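Local coordinates for protein aminofutalosine deaminase (Helicobacter pylori, PDB 7LKK) that removes the amino group of aminofutalosine by hydrolysis at an iron centre, a step of the menaquinone pathway in Helicobacter pylori, at residues 234-237 against 238-242; 264-268 against 269-273. All coordinates share one frame; numbering follows the deposited sequence.

Contact 1 (234-237 against 238-242)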
ATOM      1  N   ASN A 234     -33.985  -1.872  -1.101  1.00 25.70           N
ATOM      2  CA  ASN A 234     -35.083  -2.239  -0.215  1.00 28.67           C
ATOM      3  C   ASN A 234     -35.500  -1.139   0.757  1.00 31.74           C
ATOM      4  O   ASN A 234     -36.343  -1.396   1.627  1.00 31.02           O
ATOM      5  CB  ASN A 234     -34.723  -3.501   0.577  1.00 28.79           C
ATOM      6  CG  ASN A 234     -34.626  -4.727  -0.302  1.00 32.35           C
ATOM      7  OD1 ASN A 234     -35.638  -5.277  -0.730  1.00 36.58           O
ATOM      8  ND2 ASN A 234     -33.402  -5.159  -0.585  1.00 33.80           N
ATOM      9  N   SER A 235     -34.940   0.068   0.642  1.00 25.85           N
ATOM     10  CA  SER A 235     -35.284   1.183   1.530  1.00 26.45           C
ATOM     11  C   SER A 235     -35.113   0.801   2.999  1.00 25.98           C
ATOM     12  O   SER A 235     -35.921   1.162   3.858  1.00 28.45           O
ATOM     13  CB  SER A 235     -36.705   1.686   1.262  1.00 25.04           C
ATOM     14  OG  SER A 235     -36.763   2.449   0.070  1.00 26.61           O
ATOM     15  N   LYS A 236     -34.047   0.064   3.295  1.00 29.12           N
ATOM     16  CA  LYS A 236     -33.750  -0.349   4.658  1.00 27.04           C
ATOM     17  C   LYS A 236     -32.285  -0.076   4.970  1.00 31.35           C
ATOM     18  O   LYS A 236     -31.486   0.255   4.089  1.00 26.68           O
ATOM     19  CB  LYS A 236     -34.066  -1.835   4.876  1.00 28.52           C
ATOM     20  CG  LYS A 236     -35.536  -2.191   4.725  1.00 31.28           C
ATOM     21  CD  LYS A 236     -35.758  -3.687   4.882  1.00 38.95           C
ATOM     22  CE  LYS A 236     -37.200  -3.997   5.251  1.00 45.65           C
ATOM     23  NZ  LYS A 236     -37.286  -4.906   6.428  1.00 47.72           N
ATOM     24  N   GLY A 237     -31.943  -0.217   6.242  1.00 27.34           N
ATOM     25  CA  GLY A 237     -30.583  -0.036   6.692  1.00 23.06           C
ATOM     26  C   GLY A 237     -30.318   1.326   7.301  1.00 27.24           C
ATOM     27  O   GLY A 237     -31.215   2.037   7.762  1.00 28.44           O
ATOM     28  N   TRP A 238     -29.033   1.690   7.283  1.00 22.53           N
ATOM     29  CA  TRP A 238     -28.564   2.891   7.969  1.00 26.14           C
ATOM     30  C   TRP A 238     -29.229   4.156   7.432  1.00 25.44           C
ATOM     31  O   TRP A 238     -29.498   5.093   8.192  1.00 26.69           O
ATOM     32  CB  TRP A 238     -27.043   2.984   7.840  1.00 25.80           C
ATOM     33  CG  TRP A 238     -26.427   4.168   8.512  1.00 23.31           C
ATOM     34  CD1 TRP A 238     -26.096   4.283   9.829  1.00 21.75           C
ATOM     35  CD2 TRP A 238     -26.047   5.402   7.891  1.00 22.61           C
ATOM     36  NE1 TRP A 238     -25.540   5.515  10.070  1.00 27.97           N
ATOM     37  CE2 TRP A 238     -25.497   6.221   8.897  1.00 21.50           C
ATOM     38  CE3 TRP A 238     -26.118   5.892   6.583  1.00 20.13           C
ATOM     39  CZ2 TRP A 238     -25.023   7.505   8.637  1.00 23.61           C
ATOM     40  CZ3 TRP A 238     -25.647   7.169   6.327  1.00 22.72           C
ATOM     41  CH2 TRP A 238     -25.108   7.961   7.349  1.00 19.67           C
ATOM     42  N   PHE A 239     -29.505   4.202   6.129  1.00 25.59           N
ATOM     43  CA  PHE A 239     -30.064   5.407   5.519  1.00 20.92           C
ATOM     44  C   PHE A 239     -31.513   5.674   5.921  1.00 23.25           C
ATOM     45  O   PHE A 239     -32.078   6.678   5.468  1.00 22.76           O
ATOM     46  CB  PHE A 239     -29.960   5.317   3.996  1.00 23.02           C
ATOM     47  CG  PHE A 239     -28.624   5.736   3.451  1.00 21.76           C
ATOM     48  CD1 PHE A 239     -28.309   7.076   3.306  1.00 23.00           C
ATOM     49  CD2 PHE A 239     -27.685   4.787   3.083  1.00 22.42           C
ATOM     50  CE1 PHE A 239     -27.081   7.463   2.805  1.00 21.30           C
ATOM     51  CE2 PHE A 239     -26.454   5.165   2.582  1.00 20.95           C
ATOM     52  CZ  PHE A 239     -26.151   6.505   2.443  1.00 23.88           C
ATOM     53  N   GLU A 240     -32.123   4.809   6.736  1.00 22.48           N
ATOM     54  CA  GLU A 240     -33.497   5.038   7.185  1.00 31.87           C
ATOM     55  C   GLU A 240     -33.636   6.377   7.900  1.00 28.86           C
ATOM     56  O   GLU A 240     -34.621   7.098   7.699  1.00 30.29           O
ATOM     57  CB  GLU A 240     -33.944   3.906   8.108  1.00 31.90           C
ATOM     58  CG  GLU A 240     -34.378   2.637   7.403  1.00 32.82           C
ATOM     59  CD  GLU A 240     -34.584   1.489   8.372  1.00 35.72           C
ATOM     60  OE1 GLU A 240     -34.763   1.757   9.580  1.00 39.37           O
ATOM     61  OE2 GLU A 240     -34.566   0.320   7.930  1.00 40.14           O
ATOM     62  N   ASN A 241     -32.667   6.722   8.743  1.00 29.61           N
ATOM     63  CA  ASN A 241     -32.707   7.944   9.533  1.00 27.24           C
ATOM     64  C   ASN A 241     -31.779   9.023   8.996  1.00 26.73           C
ATOM     65  O   ASN A 241     -31.653  10.076   9.624  1.00 24.00           O
ATOM     66  CB  ASN A 241     -32.346   7.640  10.992  1.00 34.34           C
ATOM     67  CG  ASN A 241     -33.195   6.535  11.586  1.00 33.41           C
ATOM     68  OD1 ASN A 241     -32.693   5.459  11.909  1.00 42.26           O
ATOM     69  ND2 ASN A 241     -34.485   6.798  11.740  1.00 30.55           N
ATOM     70  N   PHE A 242     -31.137   8.783   7.850  1.00 23.75           N
ATOM     71  CA  PHE A 242     -30.121   9.701   7.341  1.00 23.88           C
ATOM     72  C   PHE A 242     -30.706  11.075   7.031  1.00 25.99           C
ATOM     73  O   PHE A 242     -30.075  12.103   7.301  1.00 27.52           O
ATOM     74  CB  PHE A 242     -29.469   9.093   6.095  1.00 25.58           C
ATOM     75  CG  PHE A 242     -28.659  10.068   5.283  1.00 25.84           C
ATOM     76  CD1 PHE A 242     -27.363  10.389   5.653  1.00 26.16           C
ATOM     77  CD2 PHE A 242     -29.186  10.643   4.136  1.00 25.72           C
ATOM     78  CE1 PHE A 242     -26.614  11.276   4.900  1.00 22.89           C
ATOM     79  CE2 PHE A 242     -28.441  11.533   3.382  1.00 21.27           C
ATOM     80  CZ  PHE A 242     -27.151  11.849   3.766  1.00 23.99           C
TER
HETATM   81  O   HOH W   1     -29.202   1.941   4.346  1.00 24.49           O
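Glu240 starts with CG anti to its own carbonyl carbon (chi1 -80°) and runs on extended, which carries its carboxylate back over the peptide that joins Lys236 to Gly237. The setting is a one-turn 3-10 segment, 238-240, in the linker between helices 226-234 and 242-247. Here Glu240 reaches back to the residue just before the turn: OE2 accepts the N-H of Gly237 at 3.2 Å, N to O, with a bent N-H...O angle of 143°. The donor comes from well above the carboxylate plane. The same oxygen sits 3.4 Å from Lys236 CA, so it lies snugly against the chain. In return the carbonyl O of Gly237 takes the backbone N-H of Glu240, 3.1 Å from that N and nearly straight at 162°. The two residues thus hold each other across the turn, each giving one N-H and accepting one.

Lys236 runs alongside Glu240, pointing the same way, but its NZ stays 6.1 Å from Glu240 OE2. The charged ends are not in contact, so at most a weak long-range attraction is likely. Just ahead, Ser235 leaves the helix with positive phi, and its OG is bonded to the backbone N of Ser254.

Inward, the turn becomes aromatic. Trp238 sets CE3 over the centre of one face of Phe239, 3.8 Å above the ring plane, while Phe239 also stacks on Tyr197. The side chain of Phe239 is about 8 Å from the bound inhibitor, too far to touch it. One water ties the two halves of the turn together, donating to Lys236 O at 2.9 Å and accepting from Phe239 N, also at 2.9 Å.

Contact 2 (264-268 against 269-273). With EDO (1,2-ethanediol), chain H.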
ATOM      1  N   ASP A 264     -30.777   3.985 -15.354  1.00 23.15           N
ATOM      2  CA  ASP A 264     -31.472   4.333 -16.589  1.00 21.51           C
ATOM      3  C   ASP A 264     -31.510   5.835 -16.844  1.00 23.82           C
ATOM      4  O   ASP A 264     -31.653   6.245 -18.000  1.00 20.60           O
ATOM      5  CB  ASP A 264     -32.894   3.771 -16.569  1.00 24.82           C
ATOM      6  CG  ASP A 264     -32.921   2.257 -16.647  1.00 29.84           C
ATOM      7  OD1 ASP A 264     -31.840   1.646 -16.796  1.00 29.79           O
ATOM      8  OD2 ASP A 264     -34.025   1.677 -16.553  1.00 32.72           O
ATOM      9  N   MET A 265     -31.385   6.660 -15.798  1.00 20.59           N
ATOM     10  CA  MET A 265     -31.330   8.106 -15.998  1.00 20.65           C
ATOM     11  C   MET A 265     -30.189   8.507 -16.922  1.00 20.13           C
ATOM     12  O   MET A 265     -30.301   9.499 -17.651  1.00 18.21           O
ATOM     13  CB  MET A 265     -31.174   8.826 -14.659  1.00 18.24           C
ATOM     14  CG  MET A 265     -32.402   8.820 -13.772  1.00 21.43           C
ATOM     15  SD  MET A 265     -32.222  10.022 -12.440  1.00 20.36           S
ATOM     16  CE  MET A 265     -30.657   9.503 -11.737  1.00 23.82           C
ATOM     17  N   PHE A 266     -29.082   7.766 -16.893  1.00 18.71           N
ATOM     18  CA  PHE A 266     -27.895   8.085 -17.670  1.00 19.89           C
ATOM     19  C   PHE A 266     -27.862   7.362 -19.012  1.00 19.93           C
ATOM     20  O   PHE A 266     -26.796   7.278 -19.632  1.00 19.11           O
ATOM     21  CB  PHE A 266     -26.639   7.756 -16.857  1.00 18.06           C
ATOM     22  CG  PHE A 266     -26.571   8.472 -15.535  1.00 14.50           C
ATOM     23  CD1 PHE A 266     -25.928   9.693 -15.428  1.00 15.06           C
ATOM     24  CD2 PHE A 266     -27.158   7.926 -14.406  1.00 16.92           C
ATOM     25  CE1 PHE A 266     -25.869  10.358 -14.217  1.00 16.84           C
ATOM     26  CE2 PHE A 266     -27.103   8.586 -13.191  1.00 19.33           C
ATOM     27  CZ  PHE A 266     -26.456   9.802 -13.096  1.00 17.21           C
ATOM     28  N   LYS A 267     -29.004   6.849 -19.465  1.00 21.00           N
ATOM     29  CA  LYS A 267     -29.076   6.141 -20.737  1.00 24.52           C
ATOM     30  C   LYS A 267     -28.555   7.009 -21.876  1.00 21.22           C
ATOM     31  O   LYS A 267     -28.921   8.181 -21.999  1.00 23.83           O
ATOM     32  CB  LYS A 267     -30.520   5.713 -21.011  1.00 24.11           C
ATOM     33  CG  LYS A 267     -30.741   5.083 -22.373  1.00 27.49           C
ATOM     34  CD  LYS A 267     -32.036   4.292 -22.409  1.00 32.84           C
ATOM     35  CE  LYS A 267     -32.953   4.776 -23.519  1.00 31.93           C
ATOM     36  NZ  LYS A 267     -33.788   5.932 -23.083  1.00 41.97           N
ATOM     37  N   ASP A 268     -27.696   6.420 -22.707  1.00 24.97           N
ATOM     38  CA  ASP A 268     -27.102   7.081 -23.869  1.00 27.84           C
ATOM     39  C   ASP A 268     -26.402   8.383 -23.475  1.00 26.90           C
ATOM     40  O   ASP A 268     -26.698   9.465 -23.984  1.00 25.94           O
ATOM     41  CB  ASP A 268     -28.159   7.335 -24.950  1.00 31.87           C
ATOM     42  CG  ASP A 268     -28.855   6.065 -25.399  1.00 32.82           C
ATOM     43  OD1 ASP A 268     -30.101   6.016 -25.351  1.00 34.45           O
ATOM     44  OD2 ASP A 268     -28.158   5.114 -25.807  1.00 39.05           O
ATOM     45  N   THR A 269     -25.447   8.254 -22.555  1.00 22.72           N
ATOM     46  CA  THR A 269     -24.642   9.377 -22.096  1.00 20.59           C
ATOM     47  C   THR A 269     -23.187   8.938 -22.001  1.00 23.72           C
ATOM     48  O   THR A 269     -22.860   7.757 -22.122  1.00 23.13           O
ATOM     49  CB  THR A 269     -25.112   9.908 -20.731  1.00 25.07           C
ATOM     50  OG1 THR A 269     -25.126   8.836 -19.780  1.00 21.80           O
ATOM     51  CG2 THR A 269     -26.504  10.521 -20.828  1.00 21.24           C
ATOM     52  N   HIS A 270     -22.308   9.918 -21.791  1.00 21.11           N
ATOM     53  CA  HIS A 270     -20.907   9.681 -21.442  1.00 22.25           C
ATOM     54  C   HIS A 270     -20.780   9.962 -19.948  1.00 17.91           C
ATOM     55  O   HIS A 270     -20.577  11.103 -19.529  1.00 17.37           O
ATOM     56  CB  HIS A 270     -19.988  10.570 -22.279  1.00 19.53           C
ATOM     57  CG  HIS A 270     -18.528  10.378 -22.002  1.00 24.20           C
ATOM     58  ND1 HIS A 270     -17.608  10.143 -23.002  1.00 19.71           N
ATOM     59  CD2 HIS A 270     -17.822  10.407 -20.845  1.00 22.96           C
ATOM     60  CE1 HIS A 270     -16.403  10.026 -22.473  1.00 19.17           C
ATOM     61  NE2 HIS A 270     -16.506  10.177 -21.165  1.00 21.09           N
ATOM     62  N   THR A 271     -20.895   8.912 -19.134  1.00 18.35           N
ATOM     63  CA  THR A 271     -20.966   9.058 -17.683  1.00 19.71           C
ATOM     64  C   THR A 271     -19.921   8.186 -17.004  1.00 17.71           C
ATOM     65  O   THR A 271     -19.812   6.992 -17.299  1.00 21.01           O
ATOM     66  CB  THR A 271     -22.362   8.696 -17.158  1.00 21.13           C
ATOM     67  OG1 THR A 271     -23.335   9.572 -17.737  1.00 19.64           O
ATOM     68  CG2 THR A 271     -22.415   8.832 -15.643  1.00 19.23           C
ATOM     69  N   LEU A 272     -19.163   8.785 -16.089  1.00 15.18           N
ATOM     70  CA  LEU A 272     -18.235   8.053 -15.238  1.00 18.34           C
ATOM     71  C   LEU A 272     -18.974   7.533 -14.011  1.00 22.80           C
ATOM     72  O   LEU A 272     -19.649   8.298 -13.313  1.00 17.82           O
ATOM     73  CB  LEU A 272     -17.069   8.943 -14.803  1.00 17.79           C
ATOM     74  CG  LEU A 272     -15.920   9.235 -15.773  1.00 20.70           C
ATOM     75  CD1 LEU A 272     -16.383  10.056 -16.967  1.00 24.86           C
ATOM     76  CD2 LEU A 272     -14.796   9.953 -15.042  1.00 17.78           C
ATOM     77  N   PHE A 273     -18.848   6.234 -13.754  1.00 19.94           N
ATOM     78  CA  PHE A 273     -19.415   5.596 -12.572  1.00 18.28           C
ATOM     79  C   PHE A 273     -18.272   5.227 -11.637  1.00 18.09           C
ATOM     80  O   PHE A 273     -17.407   4.424 -12.002  1.00 18.76           O
ATOM     81  CB  PHE A 273     -20.227   4.357 -12.947  1.00 17.79           C
ATOM     82  CG  PHE A 273     -21.595   4.667 -13.472  1.00 19.66           C
ATOM     83  CD1 PHE A 273     -21.774   5.047 -14.792  1.00 16.93           C
ATOM     84  CD2 PHE A 273     -22.705   4.580 -12.647  1.00 19.35           C
ATOM     85  CE1 PHE A 273     -23.033   5.335 -15.278  1.00 19.42           C
ATOM     86  CE2 PHE A 273     -23.967   4.866 -13.131  1.00 22.19           C
ATOM     87  CZ  PHE A 273     -24.131   5.244 -14.446  1.00 20.45           C
TER
HETATM   88  C1  EDO H 504     -24.386  13.268 -22.251  1.00 29.84           C
HETATM   89  O1  EDO H 504     -23.165  12.730 -21.731  1.00 36.71           O
HETATM   90  C2  EDO H 504     -24.071  14.409 -23.208  1.00 34.05           C
HETATM   91  O2  EDO H 504     -23.600  15.538 -22.463  1.00 32.60           O
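The turn that delivers the chain from helix 259-264 into strand 269-275 of the amidohydrolase TIM barrel is closed by Phe266 lying against Thr271 and Phe273. A type I beta turn, Asp264 to Lys267, makes the bend, with Lys267 N bonded to Asp264 O at 3.1 Å. Asp268 then takes a left-handed backbone conformation and hands the chain on to the strand; its carboxylate forms a salt bridge to Lys292.

Phe266 is the side chain that reaches back to the strand, its CG lying beside its own backbone N (chi1 -57°). Phe273 presents its edge to the face of that ring in a T-shaped pair, centroids 5.6 Å apart and planes at 73°. The nearest atoms of this pair are Phe273 CZ and Phe266 CD2, 4.0 Å apart. On the other ortho carbon, Thr271 crosses the phenyl group at about a right angle and brings both its hydroxyl and its methyl to Phe266 CD1, OG1 at 3.5 Å and CG2 at 3.6 Å. Phe273 makes a second edge-to-face contact with Phe222 on the neighbouring strand, so the aromatic chain continues into the barrel wall, while helix 201-213 touches Phe266 through Ile208.

The backbone N of His270 gives an almost straight hydrogen bond (170°), 2.9 Å long, to O1 of an ethanediol, probably from the crystallisation liquor, which is also bonded to Ser216 O.

Buried contacts of the Phe266 ring with the Phe273 ring and with the methyl and hydroxyl of Thr271 thus pin the turn to its strand.

Contact 1 comes first along the chain and closes before contact 2 opens; their centres lie about 25 Å apart, with nearest atoms about 15 Å apart, and they do not touch. Both lie within the amidohydrolase TIM-barrel fold. Strand 218-222 relates them: it carries the iron ligand His221, is followed by helix 226-234 and the linker of contact 1, and pairs in parallel with strand 269-275 of contact 2. The 234-242 linker lies at the surface, whereas 264-268 is the turn leading into strand 269-275 of the barrel wall, which ends at the pocket residue His275. The two local turns thus follow neighbouring parts of the barrel, and neither contains a metal ligand.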